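Xylose isomerase-like TIM barrel domain-containing protein (Parabacteroides distasonis, PDB 4KW2) is of unknown function but folds as a xylose isomerase-like TIM barrel, and so may act as a sugar isomerase or a related enzyme. Local coordinates at residues L207-E212 with I253-E258; H203-T208 with S240-D245; H119-E124 with Y140-A145; Q129-E134 with K166-L171. All blocks are in the same frame, centred on the assembly; numbering follows the deposited sequence.

In the fold
Contacts 2 and 3 are buried and each pairs neighbouring parallel strands of the eight-stranded barrel, 199-204 with 238-241 and 120-123 with 143-146; their centres lie about 21 Å apart, on opposite sides of the chain's centre. Contact 1, partly buried, shares Leu-207 and Thr-208 with contact 2 and carries the same loop out to helix 250-262. Contact 4 lies at the surface, about 11 Å centre to centre from contact 3, where Leu-171 meets the 140-145 segment. Chemistry follows place: backbone bonds and aliphatic packing in contact 3, backbone bonds plus one glutamate side chain in contact 2, a serine hydroxyl and an amide in contact 1, and salt bridges in contact 4.

Contact 1: L207-E212 with I253-E258; sequences LTDKME and IRNSLE. With SO4 (sulfate ion), chain B.
The carboxylate of Asp-209 and the amide of Asn-255 meet with their planes only 14° apart, nearly parallel but not coplanar: Asn-255 ND2 reaches Asp-209 OD1 at 3.3 Å on the syn side, 34° out of the carboxylate plane, and its bond to OD2 is weak. Asp-209 CG stands anti to its own backbone N (chi1 -164°), which swings the carboxylate to the helix, where OD1 also lies 3.2 Å from Asn-255 CB. Lys-210 NZ forms a salt bridge with Asp-209 OD1 at 3.5 Å. The other flat group, the guanidinium of Arg-254, turns its edge to a sulfate, NE giving a bond to O3 and NH2 one to O1. This contact ties the loop that follows barrel strand 199-204 to the outer helix 250-262 of the TIM barrel. Ser-256 faces the loop with its hydroxyl: OG donates to Thr-208 O at 2.7 Å, in the carbonyl plane and on a lone pair, while Lys-210 N approaches the same OG in a weak bond. Thr-208 O also accepts from Met-211 N, 3.1 Å away, so two donors hold this carbonyl within a turn of the loop. Deeper in, Leu-207 CD2 packs 4.1 Å from Ile-253 CG2.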
loop_
_atom_site.group_PDB
_atom_site.type_symbol
_atom_site.label_atom_id
_atom_site.label_comp_id
_atom_site.label_asym_id
_atom_site.label_seq_id
_atom_site.Cartn_x
_atom_site.Cartn_y
_atom_site.Cartn_z
ATOM N N LEU A 207 11.063 4.047 -4.559
ATOM C CA LEU A 207 12.158 3.840 -5.480
ATOM C C LEU A 207 12.824 2.523 -5.147
ATOM O O LEU A 207 13.067 2.237 -3.983
ATOM C CB LEU A 207 13.178 4.979 -5.385
ATOM C CG LEU A 207 14.376 4.867 -6.331
ATOM C CD1 LEU A 207 13.905 4.788 -7.768
ATOM C CD2 LEU A 207 15.324 6.033 -6.136
ATOM N N THR A 208 13.085 1.721 -6.176
ATOM C CA THR A 208 13.780 0.449 -6.025
ATOM C C THR A 208 15.128 0.488 -6.730
ATOM O O THR A 208 15.442 1.419 -7.474
ATOM C CB THR A 208 12.952 -0.721 -6.593
ATOM O OG1 THR A 208 12.735 -0.528 -7.997
ATOM C CG2 THR A 208 11.612 -0.810 -5.890
ATOM N N ASP A 209 15.922 -0.541 -6.467
ATOM C CA ASP A 209 17.216 -0.731 -7.104
ATOM C C ASP A 209 17.031 -0.802 -8.623
ATOM O O ASP A 209 16.333 -1.681 -9.129
ATOM C CB ASP A 209 17.838 -2.038 -6.581
ATOM C CG ASP A 209 19.321 -2.153 -6.867
ATOM O OD1 ASP A 209 19.881 -1.350 -7.643
ATOM O OD2 ASP A 209 19.939 -3.069 -6.294
ATOM N N LYS A 210 17.640 0.143 -9.334
ATOM C CA LYS A 210 17.544 0.240 -10.801
ATOM C C LYS A 210 16.107 0.362 -11.337
ATOM O O LYS A 210 15.831 0.026 -12.484
ATOM C CB LYS A 210 18.307 -0.924 -11.444
ATOM C CG LYS A 210 19.817 -0.753 -11.304
ATOM C CD LYS A 210 20.534 -2.041 -10.942
ATOM C CE LYS A 210 21.995 -1.759 -10.617
ATOM N NZ LYS A 210 22.516 -2.683 -9.571
HETATM N N MSE A 211 15.221 0.899 -10.497
HETATM C CA MSE A 211 13.772 0.985 -10.754
HETATM C C MSE A 211 13.172 -0.321 -11.215
HETATM O O MSE A 211 12.229 -0.344 -12.001
HETATM C CB MSE A 211 13.467 2.148 -11.702
HETATM C CG MSE A 211 13.710 3.453 -10.956
HETATM SE SE MSE A 211 13.508 5.000 -12.150
HETATM C CE MSE A 211 11.565 4.837 -12.354
ATOM N N GLU A 212 13.694 -1.424 -10.699
ATOM C CA GLU A 212 13.106 -2.727 -10.964
ATOM C C GLU A 212 11.698 -2.775 -10.372
ATOM O O GLU A 212 11.410 -2.129 -9.366
ATOM C CB GLU A 212 13.973 -3.846 -10.378
ATOM C CG GLU A 212 14.028 -3.861 -8.853
ATOM C CD GLU A 212 14.982 -4.907 -8.297
ATOM O OE1 GLU A 212 15.749 -5.513 -9.085
ATOM O OE2 GLU A 212 14.954 -5.125 -7.063
ATOM N N ILE A 253 19.888 2.152 -3.013
ATOM C CA ILE A 253 19.334 3.359 -3.613
ATOM C C ILE A 253 20.424 4.104 -4.401
ATOM O O ILE A 253 20.152 4.651 -5.471
ATOM C CB ILE A 253 18.670 4.271 -2.554
ATOM C CG1 ILE A 253 17.540 3.526 -1.832
ATOM C CG2 ILE A 253 18.119 5.539 -3.194
ATOM C CD1 ILE A 253 16.407 3.061 -2.729
ATOM N N ARG A 254 21.658 4.088 -3.902
ATOM C CA ARG A 254 22.770 4.714 -4.627
ATOM C C ARG A 254 22.974 4.132 -6.025
ATOM O O ARG A 254 23.412 4.849 -6.925
ATOM C CB ARG A 254 24.065 4.681 -3.816
ATOM C CG ARG A 254 24.158 5.851 -2.854
ATOM C CD ARG A 254 25.370 5.777 -1.950
ATOM N NE ARG A 254 26.646 5.872 -2.662
ATOM C CZ ARG A 254 27.166 6.993 -3.166
ATOM N NH1 ARG A 254 26.522 8.152 -3.084
ATOM N NH2 ARG A 254 28.347 6.954 -3.767
ATOM N N ASN A 255 22.622 2.860 -6.222
ATOM C CA ASN A 255 22.604 2.269 -7.573
ATOM C C ASN A 255 21.667 2.976 -8.545
ATOM O O ASN A 255 22.009 3.161 -9.713
ATOM C CB ASN A 255 22.202 0.803 -7.526
ATOM C CG ASN A 255 23.244 -0.066 -6.872
ATOM O OD1 ASN A 255 24.435 0.192 -6.986
ATOM N ND2 ASN A 255 22.801 -1.109 -6.184
ATOM N N SER A 256 20.478 3.347 -8.074
ATOM C CA SER A 256 19.534 4.086 -8.907
ATOM C C SER A 256 19.933 5.553 -9.035
ATOM O O SER A 256 19.879 6.119 -10.124
ATOM C CB SER A 256 18.115 3.976 -8.355
ATOM O OG SER A 256 17.611 2.675 -8.569
ATOM N N LEU A 257 20.342 6.163 -7.926
ATOM C CA LEU A 257 20.762 7.569 -7.942
ATOM C C LEU A 257 21.898 7.806 -8.931
ATOM O O LEU A 257 21.986 8.871 -9.536
ATOM C CB LEU A 257 21.168 8.031 -6.540
ATOM C CG LEU A 257 20.014 8.102 -5.536
ATOM C CD1 LEU A 257 20.521 8.518 -4.164
ATOM C CD2 LEU A 257 18.924 9.050 -6.019
ATOM N N GLU A 258 22.746 6.797 -9.103
ATOM C CA GLU A 258 23.844 6.831 -10.072
ATOM C C GLU A 258 23.376 7.274 -11.464
ATOM O O GLU A 258 23.948 8.185 -12.055
ATOM C CB GLU A 258 24.494 5.445 -10.145
ATOM C CG GLU A 258 25.690 5.331 -11.070
ATOM C CD GLU A 258 26.261 3.924 -11.119
ATOM O OE1 GLU A 258 25.950 3.113 -10.219
ATOM O OE2 GLU A 258 27.031 3.627 -12.060
HETATM S S SO4 B . 29.796 3.740 -2.473
HETATM O O1 SO4 B . 30.148 4.908 -3.306
HETATM O O2 SO4 B . 30.303 3.950 -1.104
HETATM O O3 SO4 B . 28.327 3.559 -2.442
HETATM O O4 SO4 B . 30.431 2.531 -3.041
#

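Contact 2: H203-T208 with S240-D245; sequences HLKDLT and SIEYDD
Glu-242 bends forward and across to Asp-206: CG lies anti to the backbone N, and a turn at chi2 (-85°) sets OE1 3.0 Å from Asp-206 N. That bond is close to straight and meets OE1 nearly along its C-O bond. The carboxylates of Asp-206 and Glu-242 lie side by side with planes 77° apart; OD1 and OE1 are 3.8 Å from each other, and a water donating to Asp-206 OD1 and Glu-242 OE2 probably eases the repulsion. Lys-205 runs alongside Glu-242, but its NZ stays beyond salt-bridge range. The strands 199-204 and 238-241, joined by helix 222-232 in a beta-alpha-beta unit, pair here in parallel, and Leu-204 N to Ser-240 O and Glu-242 N to Leu-204 O carry the register. Past the paired residues, Leu-207 N bonds to Glu-242 O at 3.0 Å, so the backbone bonding continues beyond the two bridged pairs. On one face of the sheet, His-203 CD2 approaches Ser-240 CB obliquely at 3.9 Å; His-203 NE2 and Ser-240 OG both bond to Glu-52. Across the other face, Ile-241 places CG1 between its backbone N and carbonyl carbon (chi1 74°), sending CD1 to within 3.8 Å of Leu-207 CD2, while its CG2 branch meets Leu-204 CD2 at 4.0 Å. Tyr-243 offers only CB to Leu-207, and a second water links Leu-207 O with Asp-244 N.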
loop_
_atom_site.group_PDB
_atom_site.type_symbol
_atom_site.label_atom_id
_atom_site.label_comp_id
_atom_site.label_asym_id
_atom_site.label_seq_id
_atom_site.Cartn_x
_atom_site.Cartn_y
_atom_site.Cartn_z
ATOM N N HIS A 203 7.531 13.210 -8.564
ATOM C CA HIS A 203 7.606 12.363 -7.375
ATOM C C HIS A 203 7.836 10.912 -7.754
ATOM O O HIS A 203 6.993 10.295 -8.393
ATOM C CB HIS A 203 6.309 12.452 -6.574
ATOM C CG HIS A 203 6.241 13.626 -5.658
ATOM N ND1 HIS A 203 5.232 13.785 -4.732
ATOM C CD2 HIS A 203 7.062 14.690 -5.506
ATOM C CE1 HIS A 203 5.430 14.903 -4.058
ATOM N NE2 HIS A 203 6.533 15.471 -4.509
ATOM N N LEU A 204 8.985 10.377 -7.363
ATOM C CA LEU A 204 9.242 8.943 -7.420
ATOM C C LEU A 204 8.953 8.358 -6.056
ATOM O O LEU A 204 9.664 8.651 -5.092
ATOM C CB LEU A 204 10.698 8.657 -7.774
ATOM C CG LEU A 204 11.020 8.390 -9.235
ATOM C CD1 LEU A 204 10.483 9.514 -10.107
ATOM C CD2 LEU A 204 12.525 8.238 -9.383
ATOM N N LYS A 205 7.910 7.539 -5.978
ATOM C CA LYS A 205 7.537 6.858 -4.748
ATOM C C LYS A 205 8.095 5.438 -4.775
ATOM O O LYS A 205 8.171 4.823 -5.834
ATOM C CB LYS A 205 6.015 6.824 -4.620
ATOM C CG LYS A 205 5.496 6.339 -3.278
ATOM C CD LYS A 205 3.989 6.548 -3.179
ATOM C CE LYS A 205 3.362 5.703 -2.076
ATOM N NZ LYS A 205 3.918 6.024 -0.733
ATOM N N ASP A 206 8.481 4.930 -3.608
ATOM C CA ASP A 206 8.971 3.559 -3.461
ATOM C C ASP A 206 10.031 3.212 -4.500
ATOM O O ASP A 206 9.919 2.223 -5.221
ATOM C CB ASP A 206 7.805 2.565 -3.510
ATOM C CG ASP A 206 6.906 2.674 -2.291
ATOM O OD1 ASP A 206 7.438 2.715 -1.156
ATOM O OD2 ASP A 206 5.670 2.727 -2.464
ATOM N N LEU A 207 11.063 4.047 -4.559
ATOM C CA LEU A 207 12.158 3.840 -5.480
ATOM C C LEU A 207 12.824 2.523 -5.147
ATOM O O LEU A 207 13.067 2.237 -3.983
ATOM C CB LEU A 207 13.178 4.979 -5.385
ATOM C CG LEU A 207 14.376 4.867 -6.331
ATOM C CD1 LEU A 207 13.905 4.788 -7.768
ATOM C CD2 LEU A 207 15.324 6.033 -6.136
ATOM N N THR A 208 13.085 1.721 -6.176
ATOM C CA THR A 208 13.780 0.449 -6.025
ATOM C C THR A 208 15.128 0.488 -6.730
ATOM O O THR A 208 15.442 1.419 -7.474
ATOM C CB THR A 208 12.952 -0.721 -6.593
ATOM O OG1 THR A 208 12.735 -0.528 -7.997
ATOM C CG2 THR A 208 11.612 -0.810 -5.890
ATOM N N SER A 240 12.063 14.267 -7.240
ATOM C CA SER A 240 12.008 14.162 -5.800
ATOM C C SER A 240 11.698 12.716 -5.422
ATOM O O SER A 240 10.576 12.234 -5.633
ATOM C CB SER A 240 10.943 15.114 -5.268
ATOM O OG SER A 240 11.134 15.337 -3.893
ATOM N N ILE A 241 12.691 12.025 -4.873
ATOM C CA ILE A 241 12.571 10.596 -4.635
ATOM C C ILE A 241 12.170 10.252 -3.198
ATOM O O ILE A 241 12.566 10.911 -2.231
ATOM C CB ILE A 241 13.858 9.827 -5.025
ATOM C CG1 ILE A 241 14.988 10.049 -4.018
ATOM C CG2 ILE A 241 14.321 10.230 -6.420
ATOM C CD1 ILE A 241 15.642 8.762 -3.571
ATOM N N GLU A 242 11.366 9.206 -3.083
ATOM C CA GLU A 242 11.002 8.629 -1.805
ATOM C C GLU A 242 11.284 7.140 -1.925
ATOM O O GLU A 242 11.151 6.563 -3.013
ATOM C CB GLU A 242 9.514 8.890 -1.528
ATOM C CG GLU A 242 9.026 8.539 -0.124
ATOM C CD GLU A 242 8.623 7.081 0.056
ATOM O OE1 GLU A 242 8.417 6.348 -0.942
ATOM O OE2 GLU A 242 8.509 6.664 1.224
ATOM N N TYR A 243 11.694 6.519 -0.828
ATOM C CA TYR A 243 11.766 5.069 -0.777
ATOM C C TYR A 243 11.443 4.550 0.611
ATOM O O TYR A 243 11.420 5.307 1.578
ATOM C CB TYR A 243 13.132 4.562 -1.267
ATOM C CG TYR A 243 14.337 4.858 -0.389
ATOM C CD1 TYR A 243 15.072 6.026 -0.550
ATOM C CD2 TYR A 243 14.773 3.942 0.564
ATOM C CE1 TYR A 243 16.193 6.286 0.222
ATOM C CE2 TYR A 243 15.892 4.195 1.346
ATOM C CZ TYR A 243 16.599 5.368 1.167
ATOM O OH TYR A 243 17.716 5.618 1.924
ATOM N N ASP A 244 11.172 3.254 0.691
ATOM C CA ASP A 244 10.912 2.601 1.961
ATOM C C ASP A 244 12.246 2.301 2.627
ATOM O O ASP A 244 12.943 1.368 2.226
ATOM C CB ASP A 244 10.124 1.310 1.734
ATOM C CG ASP A 244 9.560 0.733 3.018
ATOM O OD1 ASP A 244 10.145 0.974 4.099
ATOM O OD2 ASP A 244 8.526 0.036 2.940
ATOM N N ASP A 245 12.598 3.080 3.650
ATOM C CA ASP A 245 13.918 2.957 4.276
ATOM C C ASP A 245 14.029 1.751 5.195
ATOM O O ASP A 245 15.101 1.481 5.717
ATOM C CB ASP A 245 14.323 4.239 5.024
ATOM C CG ASP A 245 13.519 4.473 6.292
ATOM O OD1 ASP A 245 12.304 4.181 6.302
ATOM O OD2 ASP A 245 14.102 4.973 7.276
HETATM O O HOH W 1 7.816 3.966 1.279
HETATM O O HOH W 2 11.354 1.796 -1.720
#

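Contact 3: H119-E124 with Y140-A145; sequences HIVTVE and YDMEVA
Val-121 and Ala-145 share one of the four backbone hydrogen bonds that join the strands: Glu-143 N to His-119 O, Val-121 N to Glu-143 O, Ala-145 N to Val-121 O at 2.9 Å, and Val-123 N to Ala-145 O. The third is almost straight, 175° at the hydrogen. Three CA-H...O contacts lie between them, the shortest from Thr-122 CA to Ala-145 O at 3.3 Å.

Apolar packing divides by face. With Val-121 and Val-144, CG2 meets CG2 at 4.2 Å, and Val-144 CG1, anti to its own N (chi1 -177°), reaches Val-123 CG2 at 3.5 Å with the two side chains crossing near a right angle. Met-142, a selenomethionine bent at chi2 and chi3, lays CG 4.0 Å from Val-121 CG1 and curls SE back to 3.5 Å from His-119 C. On the face of Ile-120 and Thr-122, Ala-145 CB packs against Thr-122 CG2 at 3.9 Å.

Polar ends find partners elsewhere: Thr-122 OG1 bonds to Glu-52, and Glu-143 OE2 pairs with Lys-200. Asp-141 closes helix 130-140 in a Schellman motif, turning the chain into strand 143-146. With strand 120-123 this completes a beta-alpha-beta unit whose strands run parallel, 29° apart, as in a TIM barrel.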
loop_
_atom_site.group_PDB
_atom_site.type_symbol
_atom_site.label_atom_id
_atom_site.label_comp_id
_atom_site.label_asym_id
_atom_site.label_seq_id
_atom_site.Cartn_x
_atom_site.Cartn_y
_atom_site.Cartn_z
ATOM N N HIS A 119 12.753 27.308 -3.441
ATOM C CA HIS A 119 12.379 27.814 -4.765
ATOM C C HIS A 119 11.070 27.201 -5.258
ATOM O O HIS A 119 10.466 27.714 -6.189
ATOM C CB HIS A 119 13.496 27.555 -5.779
ATOM C CG HIS A 119 14.723 28.383 -5.549
ATOM N ND1 HIS A 119 14.693 29.760 -5.505
ATOM C CD2 HIS A 119 16.016 28.031 -5.359
ATOM C CE1 HIS A 119 15.911 30.221 -5.289
ATOM N NE2 HIS A 119 16.733 29.192 -5.199
ATOM N N ILE A 120 10.631 26.111 -4.631
ATOM C CA ILE A 120 9.418 25.414 -5.043
ATOM C C ILE A 120 8.611 25.007 -3.821
ATOM O O ILE A 120 9.166 24.710 -2.771
ATOM C CB ILE A 120 9.734 24.124 -5.838
ATOM C CG1 ILE A 120 10.788 24.384 -6.920
ATOM C CG2 ILE A 120 8.461 23.564 -6.468
ATOM C CD1 ILE A 120 11.225 23.144 -7.673
ATOM N N VAL A 121 7.295 24.982 -3.967
ATOM C CA VAL A 121 6.445 24.322 -2.990
ATOM C C VAL A 121 5.521 23.376 -3.742
ATOM O O VAL A 121 5.030 23.712 -4.822
ATOM C CB VAL A 121 5.637 25.320 -2.126
ATOM C CG1 VAL A 121 6.574 26.181 -1.292
ATOM C CG2 VAL A 121 4.733 26.203 -2.974
ATOM N N THR A 122 5.325 22.183 -3.190
ATOM C CA THR A 122 4.367 21.233 -3.733
ATOM C C THR A 122 3.093 21.327 -2.907
ATOM O O THR A 122 3.144 21.395 -1.676
ATOM C CB THR A 122 4.910 19.796 -3.736
ATOM O OG1 THR A 122 5.420 19.470 -2.443
ATOM C CG2 THR A 122 6.025 19.659 -4.747
ATOM N N VAL A 123 1.956 21.345 -3.601
ATOM C CA VAL A 123 0.673 21.685 -3.000
ATOM C C VAL A 123 -0.474 20.874 -3.596
ATOM O O VAL A 123 -0.430 20.473 -4.754
ATOM C CB VAL A 123 0.358 23.191 -3.169
ATOM C CG1 VAL A 123 1.487 24.042 -2.614
ATOM C CG2 VAL A 123 0.107 23.549 -4.630
ATOM N N GLU A 124 -1.503 20.654 -2.785
ATOM C CA GLU A 124 -2.701 19.930 -3.193
ATOM C C GLU A 124 -3.910 20.760 -2.774
ATOM O O GLU A 124 -4.505 20.504 -1.728
ATOM C CB GLU A 124 -2.727 18.540 -2.545
ATOM C CG GLU A 124 -3.902 17.661 -2.962
ATOM C CD GLU A 124 -3.743 16.205 -2.550
ATOM O OE1 GLU A 124 -2.603 15.695 -2.537
ATOM O OE2 GLU A 124 -4.768 15.562 -2.246
ATOM N N TYR A 140 5.954 36.163 -3.696
ATOM C CA TYR A 140 7.192 35.609 -3.144
ATOM C C TYR A 140 8.120 35.009 -4.204
ATOM O O TYR A 140 9.126 34.392 -3.859
ATOM C CB TYR A 140 6.867 34.545 -2.094
ATOM C CG TYR A 140 6.151 35.076 -0.869
ATOM C CD1 TYR A 140 6.829 35.820 0.096
ATOM C CD2 TYR A 140 4.799 34.827 -0.668
ATOM C CE1 TYR A 140 6.174 36.301 1.222
ATOM C CE2 TYR A 140 4.138 35.303 0.449
ATOM C CZ TYR A 140 4.826 36.039 1.391
ATOM O OH TYR A 140 4.153 36.501 2.498
ATOM N N ASP A 141 7.792 35.190 -5.482
ATOM C CA ASP A 141 8.556 34.584 -6.579
ATOM C C ASP A 141 8.774 33.074 -6.362
ATOM O O ASP A 141 9.828 32.530 -6.690
ATOM C CB ASP A 141 9.895 35.307 -6.752
ATOM C CG ASP A 141 10.647 34.868 -7.999
ATOM O OD1 ASP A 141 9.998 34.444 -8.980
ATOM O OD2 ASP A 141 11.895 34.945 -7.996
HETATM N N MSE A 142 7.756 32.413 -5.817
HETATM C CA MSE A 142 7.814 30.997 -5.480
HETATM C C MSE A 142 7.172 30.204 -6.578
HETATM O O MSE A 142 6.081 30.535 -7.035
HETATM C CB MSE A 142 7.032 30.806 -4.180
HETATM C CG MSE A 142 7.165 29.408 -3.581
HETATM SE SE MSE A 142 9.034 29.026 -3.109
HETATM C CE MSE A 142 9.284 30.494 -1.824
ATOM N N GLU A 143 7.840 29.146 -7.022
ATOM C CA GLU A 143 7.230 28.225 -7.967
ATOM C C GLU A 143 6.307 27.266 -7.229
ATOM O O GLU A 143 6.541 26.931 -6.069
ATOM C CB GLU A 143 8.294 27.469 -8.753
ATOM C CG GLU A 143 9.081 28.374 -9.685
ATOM C CD GLU A 143 9.975 27.600 -10.627
ATOM O OE1 GLU A 143 10.778 26.767 -10.148
ATOM O OE2 GLU A 143 9.872 27.832 -11.849
ATOM N N VAL A 144 5.248 26.846 -7.908
ATOM C CA VAL A 144 4.207 26.022 -7.313
ATOM C C VAL A 144 3.992 24.788 -8.184
ATOM O O VAL A 144 3.722 24.906 -9.379
ATOM C CB VAL A 144 2.887 26.809 -7.184
ATOM C CG1 VAL A 144 1.818 25.967 -6.500
ATOM C CG2 VAL A 144 3.118 28.103 -6.415
ATOM N N ALA A 145 4.147 23.610 -7.586
ATOM C CA ALA A 145 3.889 22.353 -8.272
ATOM C C ALA A 145 2.627 21.733 -7.687
ATOM O O ALA A 145 2.621 21.266 -6.542
ATOM C CB ALA A 145 5.072 21.413 -8.124
#

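Contact 4: Q129-E134 with K166-L171; sequences QLDYIE and KGRSPL. With SO4 (sulfate ion), chain E.
Glu-134 and Ser-169 bring the two backbones nearest, their CA atoms 7.4 Å apart, so side chains must span the gap between the start of helix 130-140 and the loop after helix 157-165. Arg-168 does most of this, its chain extended from CG to NE so that the guanidinium lies over the first turn of the helix. Both end nitrogens hold one oxygen of Asp-131: NH2 at 2.9 Å and NH1 at 3.1 Å from OD1, which sits in the guanidinium plane. The Asp-131 carboxylate is turned 65° from that plane. NH1 also donates to Glu-134 OE1 at 2.8 Å, met on the anti side and 31° out of the carboxylate plane, which makes a three-residue salt-bridge network. Leu-130 CB lies over one face of the guanidinium, 3.6 Å from NH2 and offset toward the rim.

This network spans successive beta-alpha units of the TIM barrel, joining the outer helix after strand 120-123 to the loop that leads into strand 172-178. Glu-134, with CG anti to its N (chi1 -171°) and the chain extended beyond it, divides its oxygens between the two neighbours: OE2 takes Ser-169 N at 2.6 Å, nearly along the C-O bond. Arg-168 NE is in turn held by Ala-164 O, a second anchor that should limit rotation of the guanidinium. Ser-169 OG accepts from Leu-171 N at 3.1 Å, an ST turn. Just before Arg-168, Gly-167 N donates to O3 of a sulfate, probably from the crystallisation liquor, which Arg-198 also binds.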
loop_
_atom_site.group_PDB
_atom_site.type_symbol
_atom_site.label_atom_id
_atom_site.label_comp_id
_atom_site.label_asym_id
_atom_site.label_seq_id
_atom_site.Cartn_x
_atom_site.Cartn_y
_atom_site.Cartn_z
ATOM N N GLN A 129 -8.971 27.774 -4.653
ATOM C CA GLN A 129 -7.797 28.329 -3.973
ATOM C C GLN A 129 -6.681 28.764 -4.930
ATOM O O GLN A 129 -5.755 29.463 -4.521
ATOM C CB GLN A 129 -7.231 27.307 -2.973
ATOM C CG GLN A 129 -8.092 27.105 -1.734
ATOM C CD GLN A 129 -7.619 25.956 -0.860
ATOM O OE1 GLN A 129 -7.147 24.934 -1.360
ATOM N NE2 GLN A 129 -7.756 26.113 0.456
ATOM N N LEU A 130 -6.761 28.352 -6.192
ATOM C CA LEU A 130 -5.674 28.596 -7.149
ATOM C C LEU A 130 -5.375 30.081 -7.371
ATOM O O LEU A 130 -4.206 30.479 -7.423
ATOM C CB LEU A 130 -5.972 27.915 -8.490
ATOM C CG LEU A 130 -5.985 26.382 -8.459
ATOM C CD1 LEU A 130 -6.267 25.825 -9.847
ATOM C CD2 LEU A 130 -4.672 25.834 -7.921
ATOM N N ASP A 131 -6.425 30.890 -7.505
ATOM C CA ASP A 131 -6.268 32.336 -7.657
ATOM C C ASP A 131 -5.439 32.928 -6.522
ATOM O O ASP A 131 -4.459 33.636 -6.769
ATOM C CB ASP A 131 -7.631 33.035 -7.729
ATOM C CG ASP A 131 -8.225 33.027 -9.132
ATOM O OD1 ASP A 131 -7.854 32.164 -9.953
ATOM O OD2 ASP A 131 -9.072 33.894 -9.416
ATOM N N TYR A 132 -5.828 32.622 -5.285
ATOM C CA TYR A 132 -5.123 33.136 -4.116
ATOM C C TYR A 132 -3.689 32.616 -4.058
ATOM O O TYR A 132 -2.753 33.367 -3.763
ATOM C CB TYR A 132 -5.863 32.765 -2.831
ATOM C CG TYR A 132 -5.285 33.439 -1.608
ATOM C CD1 TYR A 132 -5.426 34.817 -1.416
ATOM C CD2 TYR A 132 -4.590 32.712 -0.648
ATOM C CE1 TYR A 132 -4.890 35.443 -0.301
ATOM C CE2 TYR A 132 -4.056 33.330 0.469
ATOM C CZ TYR A 132 -4.208 34.693 0.638
ATOM O OH TYR A 132 -3.676 35.305 1.747
ATOM N N ILE A 133 -3.523 31.327 -4.338
ATOM C CA ILE A 133 -2.205 30.695 -4.344
ATOM C C ILE A 133 -1.298 31.318 -5.411
ATOM O O ILE A 133 -0.106 31.514 -5.173
ATOM C CB ILE A 133 -2.327 29.164 -4.536
ATOM C CG1 ILE A 133 -2.877 28.531 -3.255
ATOM C CG2 ILE A 133 -0.982 28.540 -4.891
ATOM C CD1 ILE A 133 -3.361 27.111 -3.429
ATOM N N GLU A 134 -1.857 31.634 -6.576
ATOM C CA GLU A 134 -1.076 32.273 -7.637
ATOM C C GLU A 134 -0.568 33.650 -7.199
ATOM O O GLU A 134 0.568 34.014 -7.508
ATOM C CB GLU A 134 -1.882 32.387 -8.935
ATOM C CG GLU A 134 -1.060 32.853 -10.135
ATOM C CD GLU A 134 -1.848 32.874 -11.438
ATOM O OE1 GLU A 134 -3.088 32.732 -11.404
ATOM O OE2 GLU A 134 -1.224 33.037 -12.508
ATOM N N LYS A 166 -4.104 26.789 -17.621
ATOM C CA LYS A 166 -4.089 27.588 -18.851
ATOM C C LYS A 166 -4.208 29.068 -18.531
ATOM O O LYS A 166 -5.106 29.475 -17.795
ATOM C CB LYS A 166 -5.224 27.178 -19.794
ATOM N N GLY A 167 -3.275 29.864 -19.048
ATOM C CA GLY A 167 -3.303 31.313 -18.853
ATOM C C GLY A 167 -2.748 31.821 -17.530
ATOM O O GLY A 167 -2.629 33.033 -17.340
ATOM N N ARG A 168 -2.407 30.916 -16.612
ATOM C CA ARG A 168 -1.808 31.313 -15.337
ATOM C C ARG A 168 -0.307 31.515 -15.484
ATOM O O ARG A 168 0.314 30.965 -16.392
ATOM C CB ARG A 168 -2.082 30.270 -14.252
ATOM C CG ARG A 168 -3.538 30.197 -13.840
ATOM C CD ARG A 168 -3.752 29.201 -12.716
ATOM N NE ARG A 168 -5.167 29.097 -12.378
ATOM C CZ ARG A 168 -5.835 29.959 -11.613
ATOM N NH1 ARG A 168 -5.226 31.012 -11.077
ATOM N NH2 ARG A 168 -7.127 29.764 -11.376
ATOM N N SER A 169 0.260 32.302 -14.571
ATOM C CA SER A 169 1.704 32.565 -14.505
ATOM C C SER A 169 2.548 31.301 -14.703
ATOM O O SER A 169 2.117 30.207 -14.341
ATOM C CB SER A 169 2.050 33.216 -13.156
ATOM O OG SER A 169 3.424 33.086 -12.831
ATOM N N PRO A 170 3.761 31.448 -15.272
ATOM C CA PRO A 170 4.633 30.277 -15.437
ATOM C C PRO A 170 5.092 29.652 -14.107
ATOM O O PRO A 170 5.576 28.520 -14.097
ATOM C CB PRO A 170 5.839 30.830 -16.214
ATOM C CG PRO A 170 5.419 32.166 -16.728
ATOM C CD PRO A 170 4.398 32.680 -15.770
ATOM N N LEU A 171 4.948 30.390 -13.007
ATOM C CA LEU A 171 5.227 29.866 -11.672
ATOM C C LEU A 171 4.270 28.733 -11.276
ATOM O O LEU A 171 4.634 27.868 -10.480
ATOM C CB LEU A 171 5.139 30.989 -10.633
ATOM C CG LEU A 171 6.101 32.168 -10.793
ATOM C CD1 LEU A 171 5.645 33.337 -9.932
ATOM C CD2 LEU A 171 7.525 31.756 -10.449
HETATM S S SO4 E . -0.867 28.539 -21.316
HETATM O O1 SO4 E . -0.210 28.548 -22.641
HETATM O O2 SO4 E . -0.487 29.762 -20.577
HETATM O O3 SO4 E . -2.336 28.504 -21.492
HETATM O O4 SO4 E . -0.439 27.338 -20.561
#